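Local coordinates for cytosine deaminase (Klebsiella pneumoniae, PDB 4R85), which catalyses the hydrolytic deamination of 5-methylcytosine, using an iron(II)-containing active site of the amidohydrolase fold, at the interface of chains A and B. Residues are numbered along the deposited sequence; one frame, centred on the assembly and turned at random. Chains: chain A/B, Cytosine deaminase.

Contact 1: the interface of chains A and B. Residues chain A 336, 341, 381, 384-385; chain B 311, 316-317.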
ATOM      1  N   LEU A 336     -10.867  -7.282   2.368  1.00 12.71           N
ATOM      2  CA  LEU A 336     -10.358  -7.237   3.736  1.00 17.85           C
ATOM      3  C   LEU A 336     -11.287  -7.951   4.713  1.00 18.07           C
ATOM      4  O   LEU A 336     -11.257  -7.691   5.912  1.00 18.61           O
ATOM      5  CB  LEU A 336     -10.106  -5.790   4.176  1.00 14.60           C
ATOM      6  CG  LEU A 336      -8.898  -5.164   3.471  1.00 15.82           C
ATOM      7  CD1 LEU A 336      -8.598  -3.794   4.059  1.00 17.94           C
ATOM      8  CD2 LEU A 336      -7.678  -6.074   3.587  1.00 19.86           C
ATOM      9  N   LEU A 341      -8.678 -12.546   4.560  1.00 15.50           N
ATOM     10  CA  LEU A 341      -7.375 -12.383   5.212  1.00 21.16           C
ATOM     11  C   LEU A 341      -6.730 -13.698   5.662  1.00 22.05           C
ATOM     12  O   LEU A 341      -5.505 -13.825   5.658  1.00 21.84           O
ATOM     13  CB  LEU A 341      -7.479 -11.391   6.379  1.00 18.35           C
ATOM     14  CG  LEU A 341      -7.627  -9.930   5.922  1.00 20.78           C
ATOM     15  CD1 LEU A 341      -7.949  -9.001   7.087  1.00 20.64           C
ATOM     16  CD2 LEU A 341      -6.373  -9.455   5.207  1.00 28.54           C
ATOM     17  N   TYR A 381      -2.811 -13.653   7.756  1.00 18.50           N
ATOM     18  CA  TYR A 381      -3.246 -12.358   8.274  1.00 16.69           C
ATOM     19  C   TYR A 381      -2.085 -11.538   8.827  1.00 20.59           C
ATOM     20  O   TYR A 381      -1.923 -10.364   8.491  1.00 16.51           O
ATOM     21  CB  TYR A 381      -4.289 -12.568   9.371  1.00 18.74           C
ATOM     22  CG  TYR A 381      -4.642 -11.312  10.131  1.00 21.52           C
ATOM     23  CD1 TYR A 381      -5.502 -10.369   9.586  1.00 22.08           C
ATOM     24  CD2 TYR A 381      -4.118 -11.070  11.396  1.00 27.32           C
ATOM     25  CE1 TYR A 381      -5.835  -9.224  10.277  1.00 19.80           C
ATOM     26  CE2 TYR A 381      -4.444  -9.925  12.098  1.00 28.73           C
ATOM     27  CZ  TYR A 381      -5.308  -9.006  11.531  1.00 29.52           C
ATOM     28  OH  TYR A 381      -5.644  -7.866  12.222  1.00 34.91           O
ATOM     29  N   VAL A 384       0.487 -10.260   6.041  1.00 18.66           N
ATOM     30  CA  VAL A 384       0.137  -9.037   5.311  1.00 16.09           C
ATOM     31  C   VAL A 384       0.039  -7.815   6.235  1.00 19.30           C
ATOM     32  O   VAL A 384       0.420  -6.698   5.853  1.00 17.49           O
ATOM     33  CB  VAL A 384      -1.137  -9.199   4.417  1.00 17.41           C
ATOM     34  CG1 VAL A 384      -2.414  -9.222   5.237  1.00 21.12           C
ATOM     35  CG2 VAL A 384      -1.200  -8.062   3.369  1.00 18.72           C
ATOM     36  N   ARG A 385      -0.436  -8.026   7.457  1.00 18.05           N
ATOM     37  CA  ARG A 385      -0.588  -6.914   8.385  1.00 19.00           C
ATOM     38  C   ARG A 385       0.762  -6.336   8.768  1.00 22.25           C
ATOM     39  O   ARG A 385       0.912  -5.115   8.853  1.00 16.46           O
ATOM     40  CB  ARG A 385      -1.317  -7.321   9.663  1.00 15.20           C
ATOM     41  CG  ARG A 385      -1.637  -6.116  10.540  1.00 15.56           C
ATOM     42  CD  ARG A 385      -2.262  -6.511  11.872  1.00 17.38           C
ATOM     43  NE  ARG A 385      -1.321  -7.219  12.735  1.00 18.43           N
ATOM     44  CZ  ARG A 385      -0.392  -6.632  13.492  1.00 22.99           C
ATOM     45  NH1 ARG A 385       0.417  -7.373  14.247  1.00 21.67           N
ATOM     46  NH2 ARG A 385      -0.262  -5.310  13.499  1.00 20.99           N
TER
ATOM     47  N   GLN B 311      -6.681  -2.154  13.627  1.00 14.25           N
ATOM     48  CA  GLN B 311      -7.363  -3.376  14.058  1.00 14.13           C
ATOM     49  C   GLN B 311      -8.623  -3.079  14.852  1.00 13.02           C
ATOM     50  O   GLN B 311      -8.753  -3.498  15.994  1.00 18.06           O
ATOM     51  CB  GLN B 311      -6.406  -4.260  14.858  1.00 18.63           C
ATOM     52  CG  GLN B 311      -5.118  -4.591  14.114  1.00 20.55           C
ATOM     53  CD  GLN B 311      -4.204  -5.528  14.897  1.00 23.20           C
ATOM     54  OE1 GLN B 311      -3.126  -5.136  15.351  1.00 24.67           O
ATOM     55  NE2 GLN B 311      -4.619  -6.774  15.032  1.00 20.53           N
ATOM     56  N   PRO B 316      -9.466  -3.958   9.619  1.00 15.85           N
ATOM     57  CA  PRO B 316      -8.896  -5.126  10.302  1.00 17.57           C
ATOM     58  C   PRO B 316      -7.369  -5.133  10.366  1.00 15.65           C
ATOM     59  O   PRO B 316      -6.785  -5.933  11.104  1.00 13.51           O
ATOM     60  CB  PRO B 316      -9.396  -6.299   9.448  1.00 14.86           C
ATOM     61  CG  PRO B 316      -9.479  -5.717   8.048  1.00 16.42           C
ATOM     62  CD  PRO B 316      -9.941  -4.280   8.257  1.00 14.94           C
ATOM     63  N   LEU B 317      -6.731  -4.264   9.603  1.00 14.88           N
ATOM     64  CA  LEU B 317      -5.272  -4.259   9.530  1.00 14.06           C
ATOM     65  C   LEU B 317      -4.685  -3.127  10.357  1.00 17.38           C
ATOM     66  O   LEU B 317      -5.347  -2.615  11.264  1.00 15.07           O
ATOM     67  CB  LEU B 317      -4.822  -4.165   8.068  1.00 13.73           C
ATOM     68  CG  LEU B 317      -5.176  -5.428   7.267  1.00 16.70           C
ATOM     69  CD1 LEU B 317      -4.757  -5.285   5.795  1.00 14.97           C
ATOM     70  CD2 LEU B 317      -4.519  -6.644   7.896  1.00 18.64           C
TER
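A:Tyr381 and B:Pro316 make the polar join of this patch: the phenol hydroxyl OH donates a hydrogen bond to the proline carbonyl O at 2.5 Å. The oxygen lies in the plane of the tyrosine ring at its edge, and the hydroxyl meets it nearly head-on, with a C=O...O angle of 169°. Tyrosine suits the place because its rigid ring spans the gap and still ends in a donor. On the same hydroxyl, the amide nitrogen NE2 of B:Gln311 sits 3.2 Å from OH and can give it a second, longer hydrogen bond; ring and amide planes are steeply inclined to each other.

Around this polar point the contact is largely apolar. B:Leu317, of whose surface chain A hides 74 Å², sends its two methyls to different partners. CD2 packs 3.7 Å from CE1 on the tyrosine rim and equally against CB of A:Arg385, while CD1 meets CD2 of A:Leu336, the two leucines crossing at about a right angle. The pyrrolidine of B:Pro316 offers its compact CG to CD1 of A:Leu341, 3.7 Å away, and to CB of A:Leu336.

At the other margin, A:Arg385 is aliphatic near its root and flat at its end. Its chain runs extended as far as CD and then turns about the CG-CD bond, laying the guanidinium over the amide of B:Gln311, the planes 17° apart and the chains crossing almost perpendicularly. OE1 of the glutamine lies 3.3 Å above one guanidinium face, toward the rim, so the attraction is probably electrostatic.

Behind these groups, helix 380-386 sets A:Tyr381 and A:Arg385 one turn apart, on the same side. The tyrosine CG is anti to the backbone N (chi1 171°), which directs the ring toward chain B, and CD1 of A:Leu341 supports its edge within chain A. The patch thus joins helices 338-342 and 380-386, with the loop residue A:Leu336, to the partner's 311-317 loop, and probably helps hold together the two chains of the deposited assembly.

Contact 2: the interface of chains A and B. Residues chain A 274-276, 278-279, 287; chain B 288, 334.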
ATOM      1  N   SER A 274      -2.271  -0.402 -11.680  1.00 11.17           N
ATOM      2  CA  SER A 274      -3.552   0.023 -12.227  1.00 13.49           C
ATOM      3  C   SER A 274      -4.157   1.204 -11.492  1.00 12.68           C
ATOM      4  O   SER A 274      -4.746   2.083 -12.114  1.00 15.35           O
ATOM      5  CB  SER A 274      -4.518  -1.158 -12.312  1.00 20.79           C
ATOM      6  OG  SER A 274      -4.033  -2.052 -13.302  1.00 27.04           O
ATOM      7  N   ILE A 275      -3.994   1.255 -10.173  1.00 12.05           N
ATOM      8  CA  ILE A 275      -4.497   2.403  -9.435  1.00 11.04           C
ATOM      9  C   ILE A 275      -3.756   3.680  -9.885  1.00  9.83           C
ATOM     10  O   ILE A 275      -4.311   4.777  -9.866  1.00 11.66           O
ATOM     11  CB  ILE A 275      -4.391   2.199  -7.908  1.00 16.85           C
ATOM     12  CG1 ILE A 275      -5.281   3.203  -7.172  1.00 22.12           C
ATOM     13  CG2 ILE A 275      -2.947   2.261  -7.435  1.00 15.89           C
ATOM     14  CD1 ILE A 275      -6.772   2.841  -7.251  1.00 26.78           C
ATOM     15  N   HIS A 276      -2.510   3.517 -10.309  1.00 11.07           N
ATOM     16  CA  HIS A 276      -1.702   4.633 -10.810  1.00 13.88           C
ATOM     17  C   HIS A 276      -2.063   5.017 -12.257  1.00 12.06           C
ATOM     18  O   HIS A 276      -2.264   6.187 -12.558  1.00 12.33           O
ATOM     19  CB  HIS A 276      -0.211   4.265 -10.687  1.00 15.05           C
ATOM     20  CG  HIS A 276       0.720   5.177 -11.425  1.00 13.05           C
ATOM     21  ND1 HIS A 276       0.889   6.507 -11.095  1.00 12.32           N
ATOM     22  CD2 HIS A 276       1.570   4.934 -12.454  1.00 15.85           C
ATOM     23  CE1 HIS A 276       1.780   7.050 -11.908  1.00 17.40           C
ATOM     24  NE2 HIS A 276       2.210   6.116 -12.740  1.00 15.51           N
ATOM     25  N   GLN A 278      -4.744   3.857 -14.196  1.00 14.25           N
ATOM     26  CA  GLN A 278      -6.170   3.920 -14.530  1.00 12.81           C
ATOM     27  C   GLN A 278      -6.845   5.072 -13.800  1.00 15.55           C
ATOM     28  O   GLN A 278      -6.277   5.661 -12.869  1.00 13.19           O
ATOM     29  CB  GLN A 278      -6.876   2.596 -14.173  1.00 11.55           C
ATOM     30  CG  GLN A 278      -6.230   1.358 -14.784  1.00 14.47           C
ATOM     31  CD  GLN A 278      -6.152   1.423 -16.295  1.00 20.49           C
ATOM     32  OE1 GLN A 278      -7.147   1.708 -16.963  1.00 22.07           O
ATOM     33  NE2 GLN A 278      -4.964   1.165 -16.845  1.00 15.96           N
ATOM     34  N   GLY A 279      -8.076   5.378 -14.206  1.00 14.33           N
ATOM     35  CA  GLY A 279      -8.807   6.496 -13.632  1.00 13.25           C
ATOM     36  C   GLY A 279      -8.277   7.855 -14.064  1.00 14.89           C
ATOM     37  O   GLY A 279      -8.729   8.881 -13.563  1.00 14.04           O
ATOM     38  N   ARG A 287     -12.767   6.482 -10.907  1.00 12.59           N
ATOM     39  CA  ARG A 287     -12.842   5.023 -10.789  1.00 16.61           C
ATOM     40  C   ARG A 287     -11.514   4.398 -10.346  1.00 15.36           C
ATOM     41  O   ARG A 287     -10.433   4.927 -10.617  1.00  9.95           O
ATOM     42  CB  ARG A 287     -13.336   4.373 -12.097  1.00 11.68           C
ATOM     43  CG  ARG A 287     -12.258   4.181 -13.197  1.00 11.46           C
ATOM     44  CD  ARG A 287     -12.927   3.835 -14.540  1.00 12.03           C
ATOM     45  NE  ARG A 287     -13.760   4.959 -14.989  1.00 13.91           N
ATOM     46  CZ  ARG A 287     -14.779   4.858 -15.841  1.00 17.12           C
ATOM     47  NH1 ARG A 287     -15.111   3.681 -16.358  1.00 15.60           N
ATOM     48  NH2 ARG A 287     -15.468   5.946 -16.177  1.00 16.52           N
TER
ATOM     49  N   ARG B 288     -13.090   5.636  -6.109  1.00 15.47           N
ATOM     50  CA  ARG B 288     -12.035   5.545  -5.101  1.00 11.63           C
ATOM     51  C   ARG B 288     -12.524   6.024  -3.737  1.00 10.55           C
ATOM     52  O   ARG B 288     -12.176   5.440  -2.709  1.00 15.23           O
ATOM     53  CB  ARG B 288     -10.804   6.353  -5.539  1.00  9.51           C
ATOM     54  CG  ARG B 288     -10.047   5.688  -6.698  1.00 10.17           C
ATOM     55  CD  ARG B 288      -9.117   6.650  -7.478  1.00 17.06           C
ATOM     56  NE  ARG B 288      -8.660   5.944  -8.679  1.00 16.94           N
ATOM     57  CZ  ARG B 288      -7.387   5.765  -9.026  1.00 12.08           C
ATOM     58  NH1 ARG B 288      -6.410   6.277  -8.294  1.00 10.37           N
ATOM     59  NH2 ARG B 288      -7.098   5.061 -10.114  1.00 12.14           N
ATOM     60  N   HIS B 334      -3.237   9.822  -7.198  1.00 11.24           N
ATOM     61  CA  HIS B 334      -2.492  10.170  -8.418  1.00 11.02           C
ATOM     62  C   HIS B 334      -1.432  11.234  -8.160  1.00 15.66           C
ATOM     63  O   HIS B 334      -1.388  12.260  -8.838  1.00 17.58           O
ATOM     64  CB  HIS B 334      -3.436  10.630  -9.536  1.00 13.10           C
ATOM     65  CG  HIS B 334      -4.155   9.510 -10.215  1.00 12.84           C
ATOM     66  ND1 HIS B 334      -5.302   9.700 -10.953  1.00 16.86           N
ATOM     67  CD2 HIS B 334      -3.892   8.181 -10.265  1.00 16.54           C
ATOM     68  CE1 HIS B 334      -5.704   8.542 -11.447  1.00 18.82           C
ATOM     69  NE2 HIS B 334      -4.872   7.602 -11.036  1.00 15.28           N
TER
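The end of helix 271-277 in chain A, the loop residues after it and the loop carrying A:Arg287 meet two loop residues of chain B, B:Arg288 and B:His334. The arginine does most of the work, through backbone carbonyls. Both terminal nitrogens grip the carbonyl O of A:Ile275, NH2 at 2.8 Å and NH1 at 3.0 Å, approaching from opposite faces of the carbonyl plane. The acceptor lies close to the guanidinium plane, as an end-on grip requires. NE turns to another carbonyl, A:Arg287 O at 2.8 Å; this bond is nearly straight, 170° at the hydrogen, although the donor stands above the carbonyl plane.

Arginine suits the site because its planar group donates in several directions while its flat face can pack against an aliphatic group. CD1 of A:Ile275 sits over the centre of that face, 3.5 Å from CZ. With CG1 anti to the backbone N (chi1 -163°), the isoleucine branch reaches the same guanidinium that its own carbonyl binds.

The ring of B:His334 comes in edge-on, NE2 making weak hydrogen bonds to A:Ile275 O and A:Gln278 O. Carbonyls near a helix C-terminus commonly lack helical partners and carry partial negative charge, which would favour a cationic arginine. In the amidohydrolase fold, helix 271-277 follows strand 266-269 and carries Glu273 of the 5-methylcytosine pocket, so the partner's loops cap an active-site segment and might steady it.

The C-alpha centres of contact 1 and contact 2 lie about 22 Å apart along one A–B interface, and they share no residue. In contact 1 chain A presents mainly helices 338-342 and 380-386; in contact 2 it presents helix 271-277 and neighbouring loops, while chain B supplies loop residues to both. The first depends largely on hydrocarbon packing, the second on directional bonds to main-chain carbonyls, so the two could complement each other in affinity and registration. Two-fold symmetry repeats each with the chains exchanged, which spreads the attachment and is consistent with a dimer, though the structure alone does not establish it.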